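Long-range contacts in melanin biosynthesis protein TyrA, putative (Shewanella oneidensis, PDB 2IIZ), which binds heme b and probably acts as a peroxidase of the dye-decolorizing (DyP) type: residues T154-G159 and I241-M246; S179-Q184 and F299-L304; K185-L190 and L251-L256. All coordinates share one frame; numbering follows the deposited sequence.

Contact 1: T154-G159 and I241-M246. With HEM (protoporphyrin IX containing Fe), chain C.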
# COMPACT_ATOMS: atom_id res chain seq x y z
N THR A 154 0.40 -22.24 9.37
CA THR A 154 0.81 -23.13 10.44
C THR A 154 1.38 -24.47 9.97
O THR A 154 2.42 -24.90 10.45
CB THR A 154 -0.38 -23.34 11.38
OG1 THR A 154 -0.78 -22.06 11.90
CG2 THR A 154 -0.03 -24.29 12.52
N GLU A 155 0.69 -25.14 9.03
CA GLU A 155 1.09 -26.49 8.59
C GLU A 155 1.95 -26.49 7.32
O GLU A 155 2.12 -27.53 6.69
CB GLU A 155 -0.15 -27.35 8.39
CG GLU A 155 -0.82 -27.76 9.69
CD GLU A 155 0.02 -28.74 10.50
OE1 GLU A 155 0.35 -29.83 9.97
OE2 GLU A 155 0.34 -28.42 11.67
N ASN A 156 2.48 -25.33 6.96
CA ASN A 156 3.50 -25.25 5.91
C ASN A 156 4.71 -26.11 6.25
O ASN A 156 5.04 -26.29 7.41
CB ASN A 156 3.99 -23.80 5.70
CG ASN A 156 3.47 -23.16 4.41
OD1 ASN A 156 2.75 -23.76 3.61
ND2 ASN A 156 3.86 -21.91 4.21
N PRO A 157 5.39 -26.64 5.22
CA PRO A 157 6.68 -27.29 5.42
C PRO A 157 7.63 -26.37 6.18
O PRO A 157 7.54 -25.14 6.07
CB PRO A 157 7.19 -27.52 3.99
CG PRO A 157 5.97 -27.58 3.15
CD PRO A 157 4.97 -26.67 3.80
N LYS A 158 8.54 -26.99 6.93
CA LYS A 158 9.44 -26.25 7.80
C LYS A 158 10.88 -26.58 7.46
O LYS A 158 11.18 -27.66 6.97
CB LYS A 158 9.14 -26.58 9.26
CG LYS A 158 7.68 -26.31 9.72
CD LYS A 158 7.41 -24.83 9.97
CE LYS A 158 6.05 -24.59 10.68
NZ LYS A 158 4.95 -24.11 9.79
N GLY A 159 11.77 -25.64 7.71
CA GLY A 159 13.19 -25.84 7.44
C GLY A 159 13.44 -26.44 6.07
O GLY A 159 12.94 -25.96 5.06
N ILE A 241 2.16 -28.55 -0.38
CA ILE A 241 2.66 -27.40 -1.10
C ILE A 241 3.28 -26.42 -0.09
O ILE A 241 3.02 -26.51 1.12
CB ILE A 241 1.57 -26.65 -1.89
CG1 ILE A 241 0.39 -26.29 -0.99
CG2 ILE A 241 1.08 -27.49 -3.06
CD1 ILE A 241 -0.30 -25.02 -1.43
N LEU A 242 4.09 -25.50 -0.60
CA LEU A 242 4.62 -24.44 0.25
C LEU A 242 3.95 -23.15 -0.15
O LEU A 242 4.21 -22.60 -1.20
CB LEU A 242 6.14 -24.33 0.15
CG LEU A 242 6.72 -23.15 0.94
CD1 LEU A 242 6.79 -23.46 2.44
CD2 LEU A 242 8.07 -22.77 0.41
N ARG A 243 3.08 -22.67 0.70
CA ARG A 243 2.37 -21.44 0.41
C ARG A 243 3.16 -20.25 0.86
O ARG A 243 3.87 -20.32 1.87
CB ARG A 243 1.05 -21.41 1.14
CG ARG A 243 0.03 -22.37 0.64
CD ARG A 243 -1.03 -22.54 1.69
NE ARG A 243 -0.53 -23.36 2.81
CZ ARG A 243 -0.91 -23.25 4.08
NH1 ARG A 243 -1.81 -22.34 4.45
NH2 ARG A 243 -0.38 -24.06 4.97
N GLN A 244 3.03 -19.17 0.11
CA GLN A 244 3.71 -17.93 0.40
C GLN A 244 2.73 -16.78 0.40
O GLN A 244 3.12 -15.67 0.10
CB GLN A 244 4.77 -17.68 -0.67
CG GLN A 244 5.99 -18.61 -0.62
CD GLN A 244 6.96 -18.31 0.51
OE1 GLN A 244 6.70 -17.45 1.35
NE2 GLN A 244 8.08 -19.04 0.54
N SER A 245 1.46 -17.06 0.74
CA SER A 245 0.38 -16.07 0.59
C SER A 245 0.45 -14.98 1.63
O SER A 245 1.03 -15.18 2.69
CB SER A 245 -0.98 -16.71 0.75
OG SER A 245 -1.01 -17.97 0.16
N MSE A 246 -0.14 -13.83 1.32
CA MSE A 246 -0.24 -12.72 2.26
C MSE A 246 -1.54 -11.96 2.08
O MSE A 246 -2.09 -11.97 0.99
CB MSE A 246 0.92 -11.78 2.04
CG MSE A 246 2.24 -12.47 2.25
SE MSE A 246 3.75 -11.37 2.42
CE MSE A 246 3.19 -10.27 3.92
CHA HEM C . -4.51 -24.24 5.57
CHB HEM C . -6.61 -19.97 4.87
CHC HEM C . -6.81 -20.77 0.15
CHD HEM C . -4.23 -24.76 0.76
C1A HEM C . -5.09 -23.02 5.80
C2A HEM C . -5.33 -22.43 7.10
C3A HEM C . -5.92 -21.24 6.88
C4A HEM C . -6.05 -21.06 5.46
CMA HEM C . -6.38 -20.22 7.93
CAA HEM C . -4.96 -23.08 8.46
CBA HEM C . -3.55 -22.68 8.92
CGA HEM C . -2.49 -23.46 8.18
O1A HEM C . -1.79 -22.87 7.30
O2A HEM C . -2.32 -24.68 8.46
C1B HEM C . -6.86 -19.83 3.54
C2B HEM C . -7.53 -18.70 2.93
C3B HEM C . -7.59 -18.92 1.62
C4B HEM C . -6.95 -20.20 1.37
CMB HEM C . -8.06 -17.49 3.75
CAB HEM C . -8.19 -18.06 0.49
CBB HEM C . -9.27 -17.33 0.70
C1C HEM C . -6.15 -21.93 -0.07
C2C HEM C . -6.02 -22.55 -1.37
C3C HEM C . -5.31 -23.66 -1.21
C4C HEM C . -4.96 -23.76 0.19
CMC HEM C . -6.65 -21.95 -2.64
CAC HEM C . -4.88 -24.70 -2.27
CBC HEM C . -5.21 -24.63 -3.57
C1D HEM C . -4.04 -24.98 2.09
C2D HEM C . -3.25 -26.06 2.64
C3D HEM C . -3.34 -25.90 4.14
C4D HEM C . -4.17 -24.74 4.35
CMD HEM C . -2.49 -27.14 1.84
CAD HEM C . -2.70 -26.77 5.23
CBD HEM C . -3.74 -27.78 5.69
CGD HEM C . -3.14 -28.87 6.54
O1D HEM C . -3.36 -28.85 7.79
O2D HEM C . -2.45 -29.75 5.97
NA HEM C . -5.54 -22.16 4.81
NB HEM C . -6.51 -20.73 2.55
NC HEM C . -5.49 -22.68 0.87
ND HEM C . -4.57 -24.23 3.12
FE HEM C . -5.72 -22.53 2.87
O HOH W 1 0.88 -25.92 3.35

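Contact 2: S179-Q184 and F299-L304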
# COMPACT_ATOMS: atom_id res chain seq x y z
N SER A 179 10.59 -23.93 -9.32
CA SER A 179 9.31 -24.26 -8.66
C SER A 179 8.08 -23.97 -9.54
O SER A 179 8.09 -23.05 -10.37
CB SER A 179 9.23 -23.48 -7.33
OG SER A 179 8.11 -23.84 -6.56
N TYR A 180 7.02 -24.75 -9.36
CA TYR A 180 5.75 -24.48 -10.05
C TYR A 180 4.89 -23.56 -9.20
O TYR A 180 4.59 -23.86 -8.04
CB TYR A 180 5.00 -25.77 -10.39
CG TYR A 180 5.66 -26.62 -11.47
CD1 TYR A 180 5.47 -26.35 -12.82
CD2 TYR A 180 6.48 -27.69 -11.13
CE1 TYR A 180 6.09 -27.14 -13.81
CE2 TYR A 180 7.09 -28.48 -12.10
CZ TYR A 180 6.90 -28.20 -13.44
OH TYR A 180 7.52 -29.00 -14.40
N ILE A 181 4.50 -22.43 -9.77
CA ILE A 181 3.84 -21.38 -9.01
C ILE A 181 2.43 -21.11 -9.50
O ILE A 181 2.19 -21.05 -10.69
CB ILE A 181 4.72 -20.11 -9.03
CG1 ILE A 181 6.08 -20.48 -8.42
CG2 ILE A 181 4.04 -18.95 -8.28
CD1 ILE A 181 6.97 -19.34 -8.12
N HIS A 182 1.49 -20.97 -8.58
CA HIS A 182 0.11 -20.62 -8.92
C HIS A 182 -0.34 -19.48 -8.02
O HIS A 182 -0.06 -19.48 -6.81
CB HIS A 182 -0.82 -21.80 -8.74
CG HIS A 182 -0.56 -22.93 -9.69
ND1 HIS A 182 0.23 -24.01 -9.37
CD2 HIS A 182 -0.98 -23.15 -10.96
CE1 HIS A 182 0.28 -24.85 -10.39
NE2 HIS A 182 -0.45 -24.35 -11.37
N VAL A 183 -1.03 -18.52 -8.61
CA VAL A 183 -1.42 -17.32 -7.90
C VAL A 183 -2.93 -17.13 -8.09
O VAL A 183 -3.45 -17.18 -9.22
CB VAL A 183 -0.63 -16.13 -8.44
CG1 VAL A 183 -0.94 -14.86 -7.69
CG2 VAL A 183 0.87 -16.44 -8.40
N GLN A 184 -3.64 -16.94 -6.97
CA GLN A 184 -5.06 -16.61 -6.99
C GLN A 184 -5.24 -15.37 -6.15
O GLN A 184 -4.91 -15.38 -4.97
CB GLN A 184 -5.90 -17.74 -6.39
CG GLN A 184 -5.90 -19.04 -7.17
CD GLN A 184 -7.06 -19.95 -6.75
OE1 GLN A 184 -6.96 -20.69 -5.77
NE2 GLN A 184 -8.17 -19.88 -7.49
N PHE A 299 2.67 -20.21 -13.36
CA PHE A 299 4.02 -19.75 -13.70
C PHE A 299 5.04 -20.85 -13.42
O PHE A 299 4.76 -21.83 -12.73
CB PHE A 299 4.45 -18.53 -12.87
CG PHE A 299 3.49 -17.37 -12.88
CD1 PHE A 299 3.55 -16.40 -13.87
CD2 PHE A 299 2.55 -17.23 -11.87
CE1 PHE A 299 2.67 -15.32 -13.87
CE2 PHE A 299 1.67 -16.15 -11.86
CZ PHE A 299 1.73 -15.19 -12.86
N PHE A 300 6.25 -20.66 -13.95
CA PHE A 300 7.43 -21.42 -13.49
C PHE A 300 8.49 -20.39 -13.13
O PHE A 300 8.78 -19.48 -13.91
CB PHE A 300 7.95 -22.40 -14.56
CG PHE A 300 8.92 -23.44 -14.02
CD1 PHE A 300 8.46 -24.57 -13.35
CD2 PHE A 300 10.29 -23.30 -14.19
CE1 PHE A 300 9.35 -25.52 -12.86
CE2 PHE A 300 11.18 -24.24 -13.70
CZ PHE A 300 10.70 -25.35 -13.03
N ALA A 301 9.05 -20.56 -11.94
CA ALA A 301 10.15 -19.76 -11.44
C ALA A 301 11.40 -20.62 -11.53
O ALA A 301 11.63 -21.49 -10.69
CB ALA A 301 9.90 -19.35 -10.01
N PRO A 302 12.23 -20.40 -12.56
CA PRO A 302 13.40 -21.27 -12.64
C PRO A 302 14.48 -20.93 -11.60
O PRO A 302 14.36 -19.98 -10.82
CB PRO A 302 13.93 -21.04 -14.07
CG PRO A 302 12.92 -20.14 -14.75
CD PRO A 302 12.20 -19.42 -13.67
N SER A 303 15.53 -21.74 -11.61
CA SER A 303 16.75 -21.46 -10.89
C SER A 303 17.38 -20.26 -11.55
O SER A 303 17.07 -19.92 -12.70
CB SER A 303 17.73 -22.65 -10.96
OG SER A 303 18.24 -22.84 -12.27
N LEU A 304 18.26 -19.62 -10.79
CA LEU A 304 18.97 -18.45 -11.27
C LEU A 304 19.80 -18.88 -12.47
O LEU A 304 19.85 -18.20 -13.50
CB LEU A 304 19.88 -17.91 -10.17
CG LEU A 304 20.51 -16.54 -10.43
CD1 LEU A 304 19.44 -15.48 -10.64
CD2 LEU A 304 21.40 -16.16 -9.27

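Contact 3: K185-L190 and L251-L256. With HEM (protoporphyrin IX containing Fe), chain C.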
# COMPACT_ATOMS: atom_id res chain seq x y z
N LYS A 185 -5.77 -14.31 -6.74
CA LYS A 185 -6.14 -13.12 -5.98
C LYS A 185 -7.55 -13.34 -5.43
O LYS A 185 -8.52 -13.27 -6.20
CB LYS A 185 -6.12 -11.85 -6.84
CG LYS A 185 -6.35 -10.56 -6.01
CD LYS A 185 -6.21 -9.30 -6.84
CE LYS A 185 -7.49 -8.96 -7.59
NZ LYS A 185 -7.40 -7.64 -8.28
N TYR A 186 -7.64 -13.60 -4.12
CA TYR A 186 -8.91 -13.82 -3.42
C TYR A 186 -9.42 -12.52 -2.78
O TYR A 186 -8.78 -11.93 -1.91
CB TYR A 186 -8.76 -14.90 -2.34
CG TYR A 186 -8.78 -16.35 -2.83
CD1 TYR A 186 -9.96 -17.03 -2.97
CD2 TYR A 186 -7.61 -17.01 -3.14
CE1 TYR A 186 -9.99 -18.37 -3.41
CE2 TYR A 186 -7.62 -18.35 -3.59
CZ TYR A 186 -8.82 -19.02 -3.72
OH TYR A 186 -8.85 -20.32 -4.16
N ALA A 187 -10.60 -12.10 -3.23
CA ALA A 187 -11.31 -10.95 -2.68
C ALA A 187 -12.31 -11.48 -1.64
O ALA A 187 -13.28 -12.16 -1.98
CB ALA A 187 -12.04 -10.19 -3.78
N HIS A 188 -12.06 -11.18 -0.36
CA HIS A 188 -12.90 -11.67 0.72
C HIS A 188 -14.13 -10.78 0.80
O HIS A 188 -14.05 -9.58 0.52
CB HIS A 188 -12.16 -11.61 2.07
CG HIS A 188 -11.00 -12.55 2.19
ND1 HIS A 188 -10.67 -13.47 1.22
CD2 HIS A 188 -10.11 -12.73 3.20
CE1 HIS A 188 -9.61 -14.16 1.62
NE2 HIS A 188 -9.26 -13.74 2.82
N ASN A 189 -15.26 -11.37 1.18
CA ASN A 189 -16.45 -10.64 1.61
C ASN A 189 -16.42 -10.56 3.14
O ASN A 189 -17.01 -11.39 3.85
CB ASN A 189 -17.70 -11.36 1.10
CG ASN A 189 -18.97 -10.55 1.31
OD1 ASN A 189 -18.97 -9.49 1.95
ND2 ASN A 189 -20.08 -11.05 0.76
N LEU A 190 -15.74 -9.54 3.66
CA LEU A 190 -15.49 -9.46 5.09
C LEU A 190 -16.74 -9.13 5.91
O LEU A 190 -16.86 -9.58 7.06
CB LEU A 190 -14.39 -8.43 5.37
CG LEU A 190 -13.00 -8.83 4.90
CD1 LEU A 190 -12.05 -7.68 5.14
CD2 LEU A 190 -12.48 -10.08 5.59
N LEU A 251 -9.76 -0.71 0.99
CA LEU A 251 -11.21 -0.68 1.21
C LEU A 251 -11.95 -1.13 -0.04
O LEU A 251 -12.80 -2.00 0.05
CB LEU A 251 -11.71 0.70 1.66
CG LEU A 251 -11.35 1.23 3.07
CD1 LEU A 251 -12.06 2.54 3.36
CD2 LEU A 251 -11.68 0.23 4.16
N LYS A 252 -11.64 -0.55 -1.20
CA LYS A 252 -12.24 -0.99 -2.49
C LYS A 252 -12.28 -2.52 -2.65
O LYS A 252 -13.31 -3.09 -3.03
CB LYS A 252 -11.46 -0.40 -3.68
CG LYS A 252 -11.77 1.08 -3.97
N GLU A 253 -11.17 -3.17 -2.34
CA GLU A 253 -11.06 -4.63 -2.48
C GLU A 253 -9.89 -5.16 -1.65
O GLU A 253 -8.80 -4.55 -1.62
CB GLU A 253 -10.88 -4.96 -3.98
CG GLU A 253 -10.48 -6.38 -4.37
CD GLU A 253 -10.03 -6.45 -5.84
OE1 GLU A 253 -10.85 -6.19 -6.73
OE2 GLU A 253 -8.85 -6.77 -6.09
N GLN A 254 -10.13 -6.28 -0.97
CA GLN A 254 -9.16 -6.83 -0.04
C GLN A 254 -9.37 -8.31 0.26
O GLN A 254 -10.51 -8.79 0.35
CB GLN A 254 -9.20 -6.06 1.26
CG GLN A 254 -10.45 -6.28 2.11
CD GLN A 254 -10.49 -5.30 3.26
OE1 GLN A 254 -9.71 -5.40 4.18
NE2 GLN A 254 -11.39 -4.34 3.20
N GLY A 255 -8.28 -9.03 0.41
CA GLY A 255 -8.39 -10.45 0.70
C GLY A 255 -7.01 -11.05 0.85
O GLY A 255 -6.16 -10.44 1.46
N LEU A 256 -6.84 -12.24 0.26
CA LEU A 256 -5.62 -12.99 0.30
C LEU A 256 -5.02 -13.11 -1.09
O LEU A 256 -5.71 -13.44 -2.07
CB LEU A 256 -5.87 -14.43 0.81
CG LEU A 256 -4.60 -15.23 1.13
CD1 LEU A 256 -3.98 -14.67 2.37
CD2 LEU A 256 -4.83 -16.73 1.29
CHA HEM C . -4.51 -24.24 5.57
CHB HEM C . -6.61 -19.97 4.87
CHC HEM C . -6.81 -20.77 0.15
CHD HEM C . -4.23 -24.76 0.76
C1A HEM C . -5.09 -23.02 5.80
C2A HEM C . -5.33 -22.43 7.10
C3A HEM C . -5.92 -21.24 6.88
C4A HEM C . -6.05 -21.06 5.46
CMA HEM C . -6.38 -20.22 7.93
CAA HEM C . -4.96 -23.08 8.46
CBA HEM C . -3.55 -22.68 8.92
CGA HEM C . -2.49 -23.46 8.18
O1A HEM C . -1.79 -22.87 7.30
O2A HEM C . -2.32 -24.68 8.46
C1B HEM C . -6.86 -19.83 3.54
C2B HEM C . -7.53 -18.70 2.93
C3B HEM C . -7.59 -18.92 1.62
C4B HEM C . -6.95 -20.20 1.37
CMB HEM C . -8.06 -17.49 3.75
CAB HEM C . -8.19 -18.06 0.49
CBB HEM C . -9.27 -17.33 0.70
C1C HEM C . -6.15 -21.93 -0.07
C2C HEM C . -6.02 -22.55 -1.37
C3C HEM C . -5.31 -23.66 -1.21
C4C HEM C . -4.96 -23.76 0.19
CMC HEM C . -6.65 -21.95 -2.64
CAC HEM C . -4.88 -24.70 -2.27
CBC HEM C . -5.21 -24.63 -3.57
C1D HEM C . -4.04 -24.98 2.09
C2D HEM C . -3.25 -26.06 2.64
C3D HEM C . -3.34 -25.90 4.14
C4D HEM C . -4.17 -24.74 4.35
CMD HEM C . -2.49 -27.14 1.84
CAD HEM C . -2.70 -26.77 5.23
CBD HEM C . -3.74 -27.78 5.69
CGD HEM C . -3.14 -28.87 6.54
O1D HEM C . -3.36 -28.85 7.79
O2D HEM C . -2.45 -29.75 5.97
NA HEM C . -5.54 -22.16 4.81
NB HEM C . -6.51 -20.73 2.55
NC HEM C . -5.49 -22.68 0.87
ND HEM C . -4.57 -24.23 3.12
FE HEM C . -5.72 -22.53 2.87
O HOH W 2 -13.06 -7.14 -0.67

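Contact 1: T154-G159 and I241-M246
Asn156 pairs its carboxamide with the backbone of Arg243. OD1 of Asn156 accepts from Arg243 N at 3.1 Å, nearly straight at 166°, while Asn156 ND2 donates to Arg243 O at 2.8 Å. One residue of the 238-249 strand is thereby gripped on both its polar backbone atoms by a single amide. The side chain of Arg243 then runs from this clamp to the heme. Its CB lies 3.8 Å from Asn156 OD1, CD packs 3.9 Å from heme C1D, and NE comes to 3.8 Å from heme C2D. A bend at chi3 (-74°) swings the guanidinium over pyrrole D, whose C3D lies over the centre of one face. At the tip, NH1 of Arg243 donates to propionate O1A at 2.9 Å and NH2 to the same oxygen at 3.0 Å. NH2 also donates to a water, 2.8 Å away, which in turn donates hydrogen bonds to Asn156 OD1 and Ile241 O. The amide and guanidinium planes stand 73° apart. Glu155 N donates to the other propionate oxygen, O2A, and Asp152 forms a salt bridge with Arg243 NH1. The propionate is therefore held by both segments, and Asn156, as a second-shell residue, fixes the backbone from which Arg243 reaches it; the paired Asp152 and Arg243 are consistent with the distal aspartate and arginine of DyP-type peroxidases.

Contact 2: S179-Q184 and F299-L304
Ser179 to Ile181 pair antiparallel with Ala301 to Phe299, the short strand axes running at 138° to each other and closing to 4.8 Å. Ser179 with Ala301 and Ile181 with Phe299 are hydrogen-bonded pairs, each closed by two backbone bonds, and Tyr180 with Phe300 is the non-hydrogen-bonded pair between them. That middle pair puts two aromatic rings on one face of the sheet in a T-shaped (edge-to-face) stack. The Phe300 edge, led by CD1 and CE1, points into the Tyr180 face; CE1 stands over the centre of the tyrosine ring, the centroids are 4.8 Å apart and the planes meet at 69°. Phe300 has CG anti to its backbone N (chi1 -165°), which lays its own ring over Ser179 O, 3.4 Å from CD1 of Phe300. On the other face the contacts are aliphatic and aromatic carbon. Ile181 CD1 presses on Ala301 CB at 3.5 Å, a close fit for two methyl carbons, whereas the CB atoms of Ile181 and Phe299 lie 4.2 Å apart. Val183, two residues further along the strand, brings CG2 to the edge of the Phe299 ring, 3.6 Å from CE2. The pairing joins strands 179-188 and 291-301 within the large antiparallel sheet, both from the C-terminal DyP-type family, a member of the dimeric alpha/beta-barrel clan. Strand 61-67 flanks it beyond 291-301, with Phe63 and Ala65 packing against Ile181, Phe299 and Ala301; strand 254-262 lies beyond 179-188, bonded through Cys262 and Ser260. Tyr180 OH is hydrogen-bonded to Met82 N, Ser179 OG reaches Ala166 O at the end of helix 160-166, and Ser303 caps helix 304-308 just after the strand.

Contact 3: K185-L190 and L251-L256
Leu256, Gln254 and Glu253 have the largest buried areas in this contact, each meeting strand 179-188 differently. Leu256 pairs with Tyr186 through two backbone bonds, its O accepting from Tyr186 N at 2.8 Å. With CG anti to the backbone N (chi1 -169°), the Leu256 side chain brings CD2 to within 3.5 Å of heme C3B, and its CB lies 3.8 Å from His188 CE1. Tyr186 lays one ring face against the vinyl group (CAB and CBB) that C3B carries, and its OH bonds Gln184. An alanine at Tyr186 would probably open a gap beside the vinyl and leave Gln184 OE1 without its hydroxyl mate. Two neighbouring strands of the antiparallel sheet of the C-terminal DyP domain here form a wall of the heme pocket. Between the paired residues, Gly255 sets its CA over the centre of the His188 ring, a CH-pi contact of 3.7 Å to the centroid; a CB there would clash with Tyr186 O. Gln254 O accepts from His188 N at 2.9 Å, and a water links Gln254 N to His188 O. The Leu190 side chain crosses that of Gln254 at about a right angle, Leu190 CD1 lying 3.4 Å from Gln254 CD, while the amide continues to His116 and Asn120 of the second subunit. Glu253 OE2 uses its syn lone pair for a salt bridge with Lys185 NZ at 2.8 Å and bonds Tyr248 OH.

In the fold
All three contacts reach one antiparallel sheet; contacts 2 and 3 pair strands within it, and contact 1 docks the loop 154-159 on strand 238-249. Contacts 2 and 3 use successive halves of strand 179-188, each half pairing with a different neighbour, and their centres are about 23 Å apart. Contacts 1 and 3 reach the heme at a propionate and at the vinyl side; their centres are about 21 Å apart, and Met246 O lies 3.6 Å from Leu256 CD1 where they meet. Contact 2 sits deeper in the chain, the Val183 side chain about 10 Å from the heme, though Gln184, ending its first segment, touches it. His225, outside all three, binds the iron axially.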